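PDB 4KRI: phospholethanolamine N-methyltransferase 2 from Haemonchus contortus, which probably catalyses S-adenosylmethionine-dependent N-methylation of phosphomonomethylethanolamine on the way to phosphocholine in this parasitic nematode. Local coordinates for residues I190-G198 with E383-F394. Numbering follows the deposited sequence.
With 1SH (2-(methylamino)ethyl dihydrogen phosphate), chain E.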
ATOM      1  N   ILE A 190      14.398   1.549   5.457  1.00 27.39           N
ATOM      2  CA  ILE A 190      13.285   1.141   6.306  1.00 29.50           C
ATOM      3  C   ILE A 190      13.790   0.632   7.658  1.00 31.18           C
ATOM      4  O   ILE A 190      13.341   1.093   8.703  1.00 25.65           O
ATOM      5  CB  ILE A 190      12.416   0.067   5.618  1.00 27.13           C
ATOM      6  CG1 ILE A 190      11.622   0.697   4.463  1.00 26.28           C
ATOM      7  CG2 ILE A 190      11.464  -0.549   6.605  1.00 25.25           C
ATOM      8  CD1 ILE A 190      10.983  -0.335   3.542  1.00 27.90           C
ATOM      9  N   PHE A 191      14.736  -0.301   7.651  1.00 29.95           N
ATOM     10  CA  PHE A 191      15.201  -0.855   8.917  1.00 32.94           C
ATOM     11  C   PHE A 191      15.998   0.147   9.762  1.00 30.94           C
ATOM     12  O   PHE A 191      15.958   0.092  10.987  1.00 34.98           O
ATOM     13  CB  PHE A 191      15.941  -2.182   8.707  1.00 30.21           C
ATOM     14  CG  PHE A 191      15.075  -3.256   8.096  1.00 35.31           C
ATOM     15  CD1 PHE A 191      13.878  -3.620   8.698  1.00 39.60           C
ATOM     16  CD2 PHE A 191      15.452  -3.887   6.920  1.00 43.04           C
ATOM     17  CE1 PHE A 191      13.063  -4.595   8.137  1.00 41.63           C
ATOM     18  CE2 PHE A 191      14.646  -4.868   6.351  1.00 47.03           C
ATOM     19  CZ  PHE A 191      13.450  -5.219   6.961  1.00 43.23           C
ATOM     20  N   ALA A 192      16.693   1.084   9.119  1.00 30.18           N
ATOM     21  CA  ALA A 192      17.372   2.138   9.865  1.00 31.99           C
ATOM     22  C   ALA A 192      16.337   3.061  10.521  1.00 35.14           C
ATOM     23  O   ALA A 192      16.496   3.464  11.668  1.00 30.48           O
ATOM     24  CB  ALA A 192      18.296   2.928   8.963  1.00 33.08           C
ATOM     25  N   TYR A 193      15.273   3.384   9.793  1.00 27.07           N
ATOM     26  CA  TYR A 193      14.177   4.171  10.361  1.00 27.91           C
ATOM     27  C   TYR A 193      13.522   3.442  11.544  1.00 32.21           C
ATOM     28  O   TYR A 193      13.278   4.048  12.591  1.00 28.60           O
ATOM     29  CB  TYR A 193      13.108   4.440   9.296  1.00 25.58           C
ATOM     30  CG  TYR A 193      13.332   5.665   8.434  1.00 26.44           C
ATOM     31  CD1 TYR A 193      13.889   6.829   8.953  1.00 29.90           C
ATOM     32  CD2 TYR A 193      12.963   5.659   7.099  1.00 32.78           C
ATOM     33  CE1 TYR A 193      14.070   7.949   8.155  1.00 27.87           C
ATOM     34  CE2 TYR A 193      13.129   6.767   6.304  1.00 28.43           C
ATOM     35  CZ  TYR A 193      13.686   7.910   6.831  1.00 32.31           C
ATOM     36  OH  TYR A 193      13.855   9.012   6.030  1.00 31.77           O
ATOM     37  N   GLU A 194      13.218   2.156  11.370  1.00 29.31           N
ATOM     38  CA  GLU A 194      12.599   1.379  12.446  1.00 30.67           C
ATOM     39  C   GLU A 194      13.475   1.400  13.704  1.00 33.12           C
ATOM     40  O   GLU A 194      12.978   1.458  14.837  1.00 30.05           O
ATOM     41  CB  GLU A 194      12.345  -0.068  12.008  1.00 27.48           C
ATOM     42  CG  GLU A 194      11.649  -0.882  13.072  1.00 29.75           C
ATOM     43  CD  GLU A 194      11.565  -2.362  12.747  1.00 35.05           C
ATOM     44  OE1 GLU A 194      12.337  -2.857  11.887  1.00 38.40           O
ATOM     45  OE2 GLU A 194      10.728  -3.037  13.377  1.00 30.43           O
ATOM     46  N   TRP A 195      14.787   1.366  13.501  1.00 33.30           N
ATOM     47  CA  TRP A 195      15.706   1.360  14.630  1.00 35.18           C
ATOM     48  C   TRP A 195      15.558   2.628  15.465  1.00 34.77           C
ATOM     49  O   TRP A 195      15.516   2.563  16.691  1.00 37.64           O
ATOM     50  CB  TRP A 195      17.155   1.204  14.156  1.00 35.60           C
ATOM     51  CG  TRP A 195      18.134   0.859  15.257  1.00 40.35           C
ATOM     52  CD1 TRP A 195      18.520  -0.393  15.646  1.00 45.52           C
ATOM     53  CD2 TRP A 195      18.854   1.774  16.092  1.00 53.45           C
ATOM     54  NE1 TRP A 195      19.429  -0.311  16.670  1.00 57.39           N
ATOM     55  CE2 TRP A 195      19.654   1.009  16.963  1.00 58.42           C
ATOM     56  CE3 TRP A 195      18.910   3.164  16.183  1.00 61.31           C
ATOM     57  CZ2 TRP A 195      20.493   1.587  17.915  1.00 70.65           C
ATOM     58  CZ3 TRP A 195      19.745   3.732  17.131  1.00 72.30           C
ATOM     59  CH2 TRP A 195      20.524   2.948  17.979  1.00 73.92           C
ATOM     60  N   ILE A 196      15.461   3.782  14.808  1.00 30.03           N
ATOM     61  CA  ILE A 196      15.319   5.035  15.542  1.00 30.93           C
ATOM     62  C   ILE A 196      13.893   5.292  16.061  1.00 33.55           C
ATOM     63  O   ILE A 196      13.714   5.788  17.179  1.00 36.07           O
ATOM     64  CB  ILE A 196      15.871   6.257  14.741  1.00 33.52           C
ATOM     65  CG1 ILE A 196      15.754   7.540  15.560  1.00 38.10           C
ATOM     66  CG2 ILE A 196      15.114   6.450  13.437  1.00 35.19           C
ATOM     67  CD1 ILE A 196      16.286   7.411  16.950  1.00 51.28           C
ATOM     68  N   PHE A 197      12.884   4.961  15.264  1.00 30.35           N
ATOM     69  CA  PHE A 197      11.503   5.233  15.664  1.00 32.89           C
ATOM     70  C   PHE A 197      10.974   4.243  16.710  1.00 34.49           C
ATOM     71  O   PHE A 197      10.207   4.616  17.602  1.00 32.10           O
ATOM     72  CB  PHE A 197      10.576   5.259  14.437  1.00 26.26           C
ATOM     73  CG  PHE A 197      10.761   6.478  13.563  1.00 27.03           C
ATOM     74  CD1 PHE A 197      10.580   7.751  14.079  1.00 29.36           C
ATOM     75  CD2 PHE A 197      11.089   6.341  12.220  1.00 29.24           C
ATOM     76  CE1 PHE A 197      10.735   8.876  13.277  1.00 33.86           C
ATOM     77  CE2 PHE A 197      11.246   7.458  11.411  1.00 30.11           C
ATOM     78  CZ  PHE A 197      11.068   8.729  11.942  1.00 36.03           C
ATOM     79  N   GLY A 198      11.389   2.984  16.599  1.00 33.36           N
ATOM     80  CA  GLY A 198      10.912   1.947  17.499  1.00 34.03           C
ATOM     81  C   GLY A 198      10.361   0.770  16.717  1.00 31.90           C
ATOM     82  O   GLY A 198       9.898   0.951  15.592  1.00 28.10           O
ATOM     83  N   GLU A 383      14.637  10.879  20.536  1.00 37.66           N
ATOM     84  CA  GLU A 383      15.098   9.930  19.537  1.00 42.92           C
ATOM     85  C   GLU A 383      16.600  10.082  19.298  1.00 42.61           C
ATOM     86  O   GLU A 383      17.330   9.090  19.269  1.00 43.15           O
ATOM     87  CB  GLU A 383      14.284  10.080  18.241  1.00 35.65           C
ATOM     88  CG  GLU A 383      12.893   9.434  18.341  1.00 32.84           C
ATOM     89  CD  GLU A 383      12.000   9.696  17.133  1.00 34.64           C
ATOM     90  OE1 GLU A 383      10.935   9.051  17.037  1.00 36.90           O
ATOM     91  OE2 GLU A 383      12.342  10.559  16.295  1.00 35.17           O
ATOM     92  N   ARG A 384      17.072  11.318  19.170  1.00 35.69           N
ATOM     93  CA  ARG A 384      18.489  11.533  18.880  1.00 43.22           C
ATOM     94  C   ARG A 384      19.420  11.134  20.021  1.00 46.05           C
ATOM     95  O   ARG A 384      20.518  10.628  19.775  1.00 53.07           O
ATOM     96  CB  ARG A 384      18.785  12.971  18.446  1.00 50.21           C
ATOM     97  CG  ARG A 384      20.180  13.109  17.846  1.00 56.32           C
ATOM     98  CD  ARG A 384      20.538  14.543  17.597  1.00 58.49           C
ATOM     99  NE  ARG A 384      20.488  15.309  18.834  1.00 60.78           N
ATOM    100  CZ  ARG A 384      20.698  16.617  18.904  1.00 69.51           C
ATOM    101  NH1 ARG A 384      20.980  17.300  17.803  1.00 71.42           N
ATOM    102  NH2 ARG A 384      20.632  17.239  20.073  1.00 67.99           N
ATOM    103  N   GLU A 385      19.002  11.352  21.263  1.00 42.08           N
ATOM    104  CA  GLU A 385      19.855  10.935  22.371  1.00 50.54           C
ATOM    105  C   GLU A 385      19.966   9.414  22.346  1.00 51.24           C
ATOM    106  O   GLU A 385      20.977   8.851  22.755  1.00 46.61           O
ATOM    107  CB  GLU A 385      19.325  11.427  23.718  1.00 56.52           C
ATOM    108  CG  GLU A 385      20.378  11.422  24.828  1.00 64.94           C
ATOM    109  CD  GLU A 385      21.563  12.341  24.533  1.00 67.13           C
ATOM    110  OE1 GLU A 385      21.390  13.333  23.785  1.00 66.45           O
ATOM    111  OE2 GLU A 385      22.670  12.070  25.048  1.00 65.38           O
ATOM    112  N   ARG A 386      18.931   8.757  21.826  1.00 52.26           N
ATOM    113  CA  ARG A 386      18.919   7.298  21.711  1.00 52.18           C
ATOM    114  C   ARG A 386      19.895   6.760  20.649  1.00 57.12           C
ATOM    115  O   ARG A 386      20.688   5.869  20.953  1.00 64.09           O
ATOM    116  CB  ARG A 386      17.494   6.781  21.486  1.00 53.66           C
ATOM    117  CG  ARG A 386      17.261   5.350  21.959  1.00 52.03           C
ATOM    118  CD  ARG A 386      15.789   5.100  22.279  1.00 55.80           C
ATOM    119  NE  ARG A 386      14.931   5.227  21.102  1.00 59.47           N
ATOM    120  CZ  ARG A 386      13.797   5.923  21.076  1.00 61.22           C
ATOM    121  NH1 ARG A 386      13.381   6.554  22.166  1.00 59.16           N
ATOM    122  NH2 ARG A 386      13.074   5.983  19.963  1.00 57.78           N
ATOM    123  N   ILE A 387      19.851   7.291  19.422  1.00 53.67           N
ATOM    124  CA  ILE A 387      20.823   6.889  18.390  1.00 68.29           C
ATOM    125  C   ILE A 387      22.259   7.210  18.806  1.00 69.49           C
ATOM    126  O   ILE A 387      23.176   6.425  18.565  1.00 73.33           O
ATOM    127  CB  ILE A 387      20.586   7.543  16.985  1.00 76.28           C
ATOM    128  CG1 ILE A 387      20.235   9.027  17.094  1.00 79.32           C
ATOM    129  CG2 ILE A 387      19.537   6.812  16.188  1.00 76.86           C
ATOM    130  CD1 ILE A 387      19.968   9.697  15.747  1.00 81.72           C
ATOM    131  N   GLU A 388      22.444   8.379  19.410  1.00 69.41           N
ATOM    132  CA  GLU A 388      23.756   8.811  19.881  1.00 67.48           C
ATOM    133  C   GLU A 388      24.265   7.898  20.988  1.00 64.86           C
ATOM    134  O   GLU A 388      25.460   7.618  21.075  1.00 60.43           O
ATOM    135  CB  GLU A 388      23.695  10.257  20.386  1.00 70.02           C
ATOM    136  CG  GLU A 388      23.864  11.317  19.303  1.00 72.96           C
ATOM    137  CD  GLU A 388      23.795  12.731  19.854  1.00 76.02           C
ATOM    138  OE1 GLU A 388      23.242  12.910  20.961  1.00 72.48           O
ATOM    139  OE2 GLU A 388      24.292  13.661  19.183  1.00 79.43           O
ATOM    140  N   GLN A 389      23.354   7.430  21.834  1.00 60.48           N
ATOM    141  CA  GLN A 389      23.735   6.607  22.977  1.00 71.28           C
ATOM    142  C   GLN A 389      23.949   5.139  22.602  1.00 69.53           C
ATOM    143  O   GLN A 389      24.787   4.458  23.193  1.00 73.03           O
ATOM    144  CB  GLN A 389      22.691   6.728  24.089  1.00 77.61           C
ATOM    145  CG  GLN A 389      23.134   6.179  25.434  1.00 86.40           C
ATOM    146  CD  GLN A 389      22.252   6.647  26.576  1.00 92.32           C
ATOM    147  OE1 GLN A 389      22.070   5.938  27.561  1.00 95.11           O
ATOM    148  NE2 GLN A 389      21.707   7.852  26.452  1.00 93.75           N
ATOM    149  N   ASP A 390      23.199   4.658  21.616  1.00 62.95           N
ATOM    150  CA  ASP A 390      23.274   3.253  21.224  1.00 63.61           C
ATOM    151  C   ASP A 390      24.025   3.055  19.910  1.00 54.42           C
ATOM    152  O   ASP A 390      23.838   2.044  19.234  1.00 51.82           O
ATOM    153  CB  ASP A 390      21.873   2.645  21.132  1.00 70.35           C
ATOM    154  CG  ASP A 390      21.188   2.557  22.478  1.00 79.72           C
ATOM    155  OD1 ASP A 390      21.894   2.631  23.506  1.00 84.37           O
ATOM    156  OD2 ASP A 390      19.949   2.402  22.506  1.00 83.22           O
ATOM    157  N   LYS A 391      24.867   4.029  19.570  1.00 49.41           N
ATOM    158  CA  LYS A 391      25.750   3.981  18.402  1.00 55.82           C
ATOM    159  C   LYS A 391      26.374   2.600  18.143  1.00 55.17           C
ATOM    160  O   LYS A 391      26.281   2.065  17.038  1.00 46.57           O
ATOM    161  CB  LYS A 391      26.854   5.023  18.584  1.00 59.13           C
ATOM    162  CG  LYS A 391      27.865   5.126  17.458  1.00 65.14           C
ATOM    163  CD  LYS A 391      28.818   6.277  17.739  1.00 69.94           C
ATOM    164  CE  LYS A 391      29.724   6.568  16.564  1.00 73.38           C
ATOM    165  NZ  LYS A 391      30.531   7.789  16.829  1.00 78.06           N
ATOM    166  N   GLU A 392      26.987   2.027  19.174  1.00 57.67           N
ATOM    167  CA  GLU A 392      27.713   0.761  19.060  1.00 67.89           C
ATOM    168  C   GLU A 392      26.832  -0.424  18.644  1.00 65.02           C
ATOM    169  O   GLU A 392      27.266  -1.302  17.896  1.00 64.66           O
ATOM    170  CB  GLU A 392      28.415   0.455  20.387  1.00 78.95           C
ATOM    171  CG  GLU A 392      29.336  -0.750  20.363  1.00 89.17           C
ATOM    172  CD  GLU A 392      30.058  -0.941  21.683  1.00 98.23           C
ATOM    173  OE1 GLU A 392      29.641  -0.317  22.682  1.00101.51           O
ATOM    174  OE2 GLU A 392      31.047  -1.704  21.723  1.00101.84           O
ATOM    175  N   THR A 393      25.599  -0.453  19.136  1.00 60.98           N
ATOM    176  CA  THR A 393      24.675  -1.523  18.775  1.00 65.22           C
ATOM    177  C   THR A 393      24.133  -1.309  17.357  1.00 62.38           C
ATOM    178  O   THR A 393      23.830  -2.271  16.648  1.00 65.80           O
ATOM    179  CB  THR A 393      23.517  -1.646  19.796  1.00 70.35           C
ATOM    180  OG1 THR A 393      24.054  -1.822  21.113  1.00 74.18           O
ATOM    181  CG2 THR A 393      22.610  -2.832  19.462  1.00 70.33           C
ATOM    182  N   PHE A 394      24.029  -0.046  16.947  1.00 58.83           N
ATOM    183  CA  PHE A 394      23.581   0.300  15.598  1.00 54.55           C
ATOM    184  C   PHE A 394      24.611  -0.127  14.550  1.00 57.43           C
ATOM    185  O   PHE A 394      24.263  -0.713  13.522  1.00 53.27           O
ATOM    186  CB  PHE A 394      23.323   1.811  15.491  1.00 48.45           C
ATOM    187  CG  PHE A 394      22.725   2.241  14.173  1.00 42.45           C
ATOM    188  CD1 PHE A 394      21.348   2.297  14.005  1.00 43.83           C
ATOM    189  CD2 PHE A 394      23.539   2.593  13.103  1.00 46.44           C
ATOM    190  CE1 PHE A 394      20.792   2.693  12.793  1.00 43.01           C
ATOM    191  CE2 PHE A 394      22.990   2.986  11.889  1.00 38.95           C
ATOM    192  CZ  PHE A 394      21.615   3.041  11.736  1.00 41.34           C
TER
HETATM  193  O4  1SH E 702      11.921  12.579   8.706  0.53 29.31           O
HETATM  194  P1  1SH E 702      12.145  11.921   7.347  0.53 31.71           P
HETATM  195  O1  1SH E 702      12.022  12.886   6.235  0.53 29.14           O
HETATM  196  O3  1SH E 702      13.571  11.253   7.324  0.53 30.09           O
HETATM  197  O2  1SH E 702      11.023  10.821   7.139  0.53 30.24           O
HETATM  198  C1  1SH E 702      10.844   9.904   8.087  0.53 30.97           C
HETATM  199  C2  1SH E 702       9.615   9.018   7.933  0.53 30.60           C
HETATM  200  N1  1SH E 702       8.331   9.651   8.054  0.53 31.16           N
HETATM  201  C3  1SH E 702       7.344   8.693   7.713  0.53 21.13           C
HETATM  202  O   HOH W   1      10.635   7.094  18.873  1.00 34.05           O
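Trp195, on the helix that lends Tyr193 to the substrate pocket of this Rossmann-like methyltransferase domain, lays its indole against residues 383-394, where one helix breaks at Asp390 and another begins. The indole, turned away from its backbone N (chi1 -166°), meets Phe394, which presents its ring edge to one indole face in a T-shaped pair, planes at 79°, and adds a CH-pi contact through CB. At the indole's edge sit Asp390 CB and Ile387 CG2, the latter 3.2 Å from Trp195 CZ3. A broad flat side chain suits this place because it offers a face and an edge at once. Ile196 completes the tight apolar part, its CD1 methyl 3.4 Å from Ile387 CG2, closer than usual van der Waals contact.

Partly exposed Arg386 and Asp390 mark the outer margin. The long Arg386 chain, bent at chi3, brings NH2 to Ile196 O (2.9 Å, N-H...O angle 142°). Glu383 and Phe197 stay buried: Glu383 OE1 accepts from Gly205 N and OE2 from Trp410 NE1, which places OE1 beside the Phe197 ring edge. Tyr193, pointing away from this contact, donates through OH to O3 of the bound phosphomonomethylethanolamine. One water donates to Phe197 O and Glu383 OE1 and accepts from Arg386 NH2.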